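Local coordinates for signal transduction protein TRAP (Staphylococcus aureus, PDB 4AE5) that probably regulates staphylococcal virulence, its phosphorylated form activating the agr system and RNAIII synthesis and so raising toxin production and biofilm formation, at residues Q25-S30 with V36-T41. Residues are numbered along the deposited sequence; the frame is centred on the assembly and turned at random.
Sequences QLFQFS and VIFEET
Phe27 and Phe29 pair with Phe38 and Val36 in an antiparallel beta hairpin, part of the closed antiparallel barrel of TRAP. Two hydrogen-bonded pairs hold the strands. Phe27 N reaches Phe38 O at 2.9 Å, and Phe38 N returns to Phe27 O. Phe29 N reaches Val36 O at 2.8 Å, and Val36 N returns to Phe29 O. Between them lies the non-hydrogen-bonded pair of Gln28 and Ile37.

Three phenylalanines cluster on one face of the sheet. CB of Phe27 sits over one face of the Phe38 ring, 4.1 Å from its centroid, in a CH-pi contact. The Phe27 ring itself meets Phe38 obliquely, with the planes at 33°. The Phe29 ring lies within 13° of parallel to that of Phe38, yet it is displaced so far that only their rims meet. Their closest atoms are Phe29 CE1 and Phe38 CE2, at 3.4 Å. With chi1 at 61°, CG of Phe38 stands between its backbone N and carbonyl carbon, and the ring leans toward both partners. Phe62 adds an edge-to-face contact to Phe38, and Tyr68 meets Phe29.

Gln28 and Ile37 point to the other face, where Leu26 joins them. CD1 of Ile37 touches Leu26 CB at 3.9 Å and also packs on Gln28 CB. Helix 11-20 covers this side through Leu14, which meets both Gln28 and Ile37, and the extended Gln28 chain takes its NE2 to Ser35 OG and Tyr11 O.

On the N-terminal side of Phe27, at Gln25, two waters take over from the direct backbone bonds. One water donates to Gln25 O at 2.7 Å and accepts from Glu40 N. A second accepts from Gln25 N and donates to Glu39 OE1 at 3.0 Å. That carboxylate is also held by His24, Thr45 and Val46, while Glu39 CB rests 3.9 Å from Leu26 CD2.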
loop_
_atom_site.group_PDB
_atom_site.type_symbol
_atom_site.label_atom_id
_atom_site.label_comp_id
_atom_site.label_asym_id
_atom_site.label_seq_id
_atom_site.Cartn_x
_atom_site.Cartn_y
_atom_site.Cartn_z
ATOM N N GLN A 25 7.064 -15.014 2.271
ATOM C CA GLN A 25 6.188 -14.639 1.161
ATOM C C GLN A 25 6.433 -13.192 0.809
ATOM O O GLN A 25 5.709 -12.269 1.279
ATOM C CB GLN A 25 4.716 -14.811 1.567
ATOM C CG GLN A 25 4.323 -16.229 1.955
ATOM C CD GLN A 25 4.063 -16.381 3.467
ATOM O OE1 GLN A 25 4.996 -16.359 4.281
ATOM N NE2 GLN A 25 2.780 -16.528 3.845
ATOM N N LEU A 26 7.417 -12.978 -0.058
ATOM C CA LEU A 26 7.816 -11.633 -0.441
ATOM C C LEU A 26 7.234 -11.324 -1.823
ATOM O O LEU A 26 7.198 -12.194 -2.685
ATOM C CB LEU A 26 9.354 -11.529 -0.420
ATOM C CG LEU A 26 10.091 -11.550 0.922
ATOM C CD1 LEU A 26 11.480 -12.135 0.785
ATOM C CD2 LEU A 26 10.267 -10.132 1.467
ATOM N N PHE A 27 6.733 -10.096 -1.994
ATOM C CA PHE A 27 6.101 -9.651 -3.277
ATOM C C PHE A 27 6.957 -8.498 -3.853
ATOM O O PHE A 27 7.136 -7.436 -3.231
ATOM C CB PHE A 27 4.650 -9.240 -3.000
ATOM C CG PHE A 27 3.801 -10.404 -2.483
ATOM C CD1 PHE A 27 3.258 -11.325 -3.377
ATOM C CD2 PHE A 27 3.631 -10.611 -1.127
ATOM C CE1 PHE A 27 2.483 -12.413 -2.928
ATOM C CE2 PHE A 27 2.867 -11.713 -0.655
ATOM C CZ PHE A 27 2.290 -12.598 -1.557
ATOM N N GLN A 28 7.508 -8.715 -5.018
ATOM C CA GLN A 28 8.438 -7.709 -5.590
ATOM C C GLN A 28 7.823 -7.082 -6.844
ATOM O O GLN A 28 7.160 -7.806 -7.634
ATOM C CB GLN A 28 9.780 -8.395 -5.985
ATOM C CG GLN A 28 10.733 -7.355 -6.577
ATOM C CD GLN A 28 12.117 -7.887 -6.939
ATOM O OE1 GLN A 28 12.333 -9.107 -7.059
ATOM N NE2 GLN A 28 13.035 -6.937 -7.203
ATOM N N PHE A 29 7.959 -5.745 -7.003
ATOM C CA PHE A 29 7.399 -5.040 -8.149
ATOM C C PHE A 29 8.288 -3.937 -8.659
ATOM O O PHE A 29 9.178 -3.491 -7.943
ATOM C CB PHE A 29 6.060 -4.358 -7.794
ATOM C CG PHE A 29 5.065 -5.306 -7.196
ATOM C CD1 PHE A 29 5.113 -5.616 -5.824
ATOM C CD2 PHE A 29 4.085 -5.868 -7.978
ATOM C CE1 PHE A 29 4.226 -6.534 -5.260
ATOM C CE2 PHE A 29 3.156 -6.764 -7.410
ATOM C CZ PHE A 29 3.253 -7.125 -6.056
ATOM N N SER A 30 7.998 -3.508 -9.904
ATOM C CA SER A 30 8.729 -2.409 -10.581
ATOM C C SER A 30 7.936 -1.102 -10.477
ATOM O O SER A 30 6.730 -1.089 -10.816
ATOM C CB SER A 30 9.042 -2.769 -12.048
ATOM O OG SER A 30 9.929 -1.767 -12.541
ATOM N N VAL A 36 10.613 -2.338 -5.698
ATOM C CA VAL A 36 9.994 -2.345 -4.382
ATOM C C VAL A 36 9.751 -3.828 -3.965
ATOM O O VAL A 36 9.314 -4.654 -4.790
ATOM C CB VAL A 36 8.599 -1.611 -4.489
ATOM C CG1 VAL A 36 7.842 -1.683 -3.179
ATOM C CG2 VAL A 36 8.774 -0.165 -4.888
ATOM N N ILE A 37 10.003 -4.167 -2.692
ATOM C CA ILE A 37 9.607 -5.475 -2.187
ATOM C C ILE A 37 8.877 -5.350 -0.804
ATOM O O ILE A 37 9.237 -4.464 0.026
ATOM C CB ILE A 37 10.817 -6.448 -2.178
ATOM C CG1 ILE A 37 10.364 -7.928 -2.089
ATOM C CG2 ILE A 37 11.746 -6.129 -1.010
ATOM C CD1 ILE A 37 11.486 -8.896 -2.414
ATOM N N PHE A 38 7.890 -6.226 -0.555
ATOM C CA PHE A 38 7.211 -6.226 0.797
ATOM C C PHE A 38 6.778 -7.624 1.254
ATOM O O PHE A 38 6.641 -8.539 0.409
ATOM C CB PHE A 38 6.043 -5.216 0.863
ATOM C CG PHE A 38 4.910 -5.479 -0.121
ATOM C CD1 PHE A 38 3.882 -6.385 0.187
ATOM C CD2 PHE A 38 4.838 -4.796 -1.355
ATOM C CE1 PHE A 38 2.837 -6.651 -0.740
ATOM C CE2 PHE A 38 3.801 -5.038 -2.262
ATOM C CZ PHE A 38 2.802 -5.958 -1.977
ATOM N N GLU A 39 6.573 -7.767 2.569
ATOM C CA GLU A 39 5.984 -8.954 3.138
ATOM C C GLU A 39 5.105 -8.499 4.247
ATOM O O GLU A 39 5.375 -7.503 4.871
ATOM C CB GLU A 39 7.033 -9.986 3.668
ATOM C CG GLU A 39 7.998 -9.439 4.697
ATOM C CD GLU A 39 8.926 -10.522 5.266
ATOM O OE1 GLU A 39 8.637 -11.719 5.163
ATOM O OE2 GLU A 39 9.970 -10.184 5.772
ATOM N N GLU A 40 4.070 -9.266 4.513
ATOM C CA GLU A 40 3.143 -8.973 5.583
ATOM C C GLU A 40 3.164 -10.162 6.544
ATOM O O GLU A 40 2.864 -11.305 6.139
ATOM C CB GLU A 40 1.762 -8.884 4.939
ATOM C CG GLU A 40 0.593 -8.636 5.874
ATOM C CD GLU A 40 -0.630 -8.263 5.011
ATOM O OE1 GLU A 40 -1.289 -9.127 4.371
ATOM O OE2 GLU A 40 -0.846 -7.087 4.893
ATOM N N THR A 41 3.394 -9.918 7.830
ATOM C CA THR A 41 3.502 -11.051 8.750
ATOM C C THR A 41 3.353 -10.553 10.172
ATOM O O THR A 41 3.718 -9.398 10.462
ATOM C CB THR A 41 4.894 -11.760 8.602
ATOM O OG1 THR A 41 5.023 -12.841 9.525
ATOM C CG2 THR A 41 6.032 -10.803 8.843
HETATM O O HOH W 1 6.597 -13.919 4.958
HETATM O O HOH W 2 3.646 -11.411 2.808
#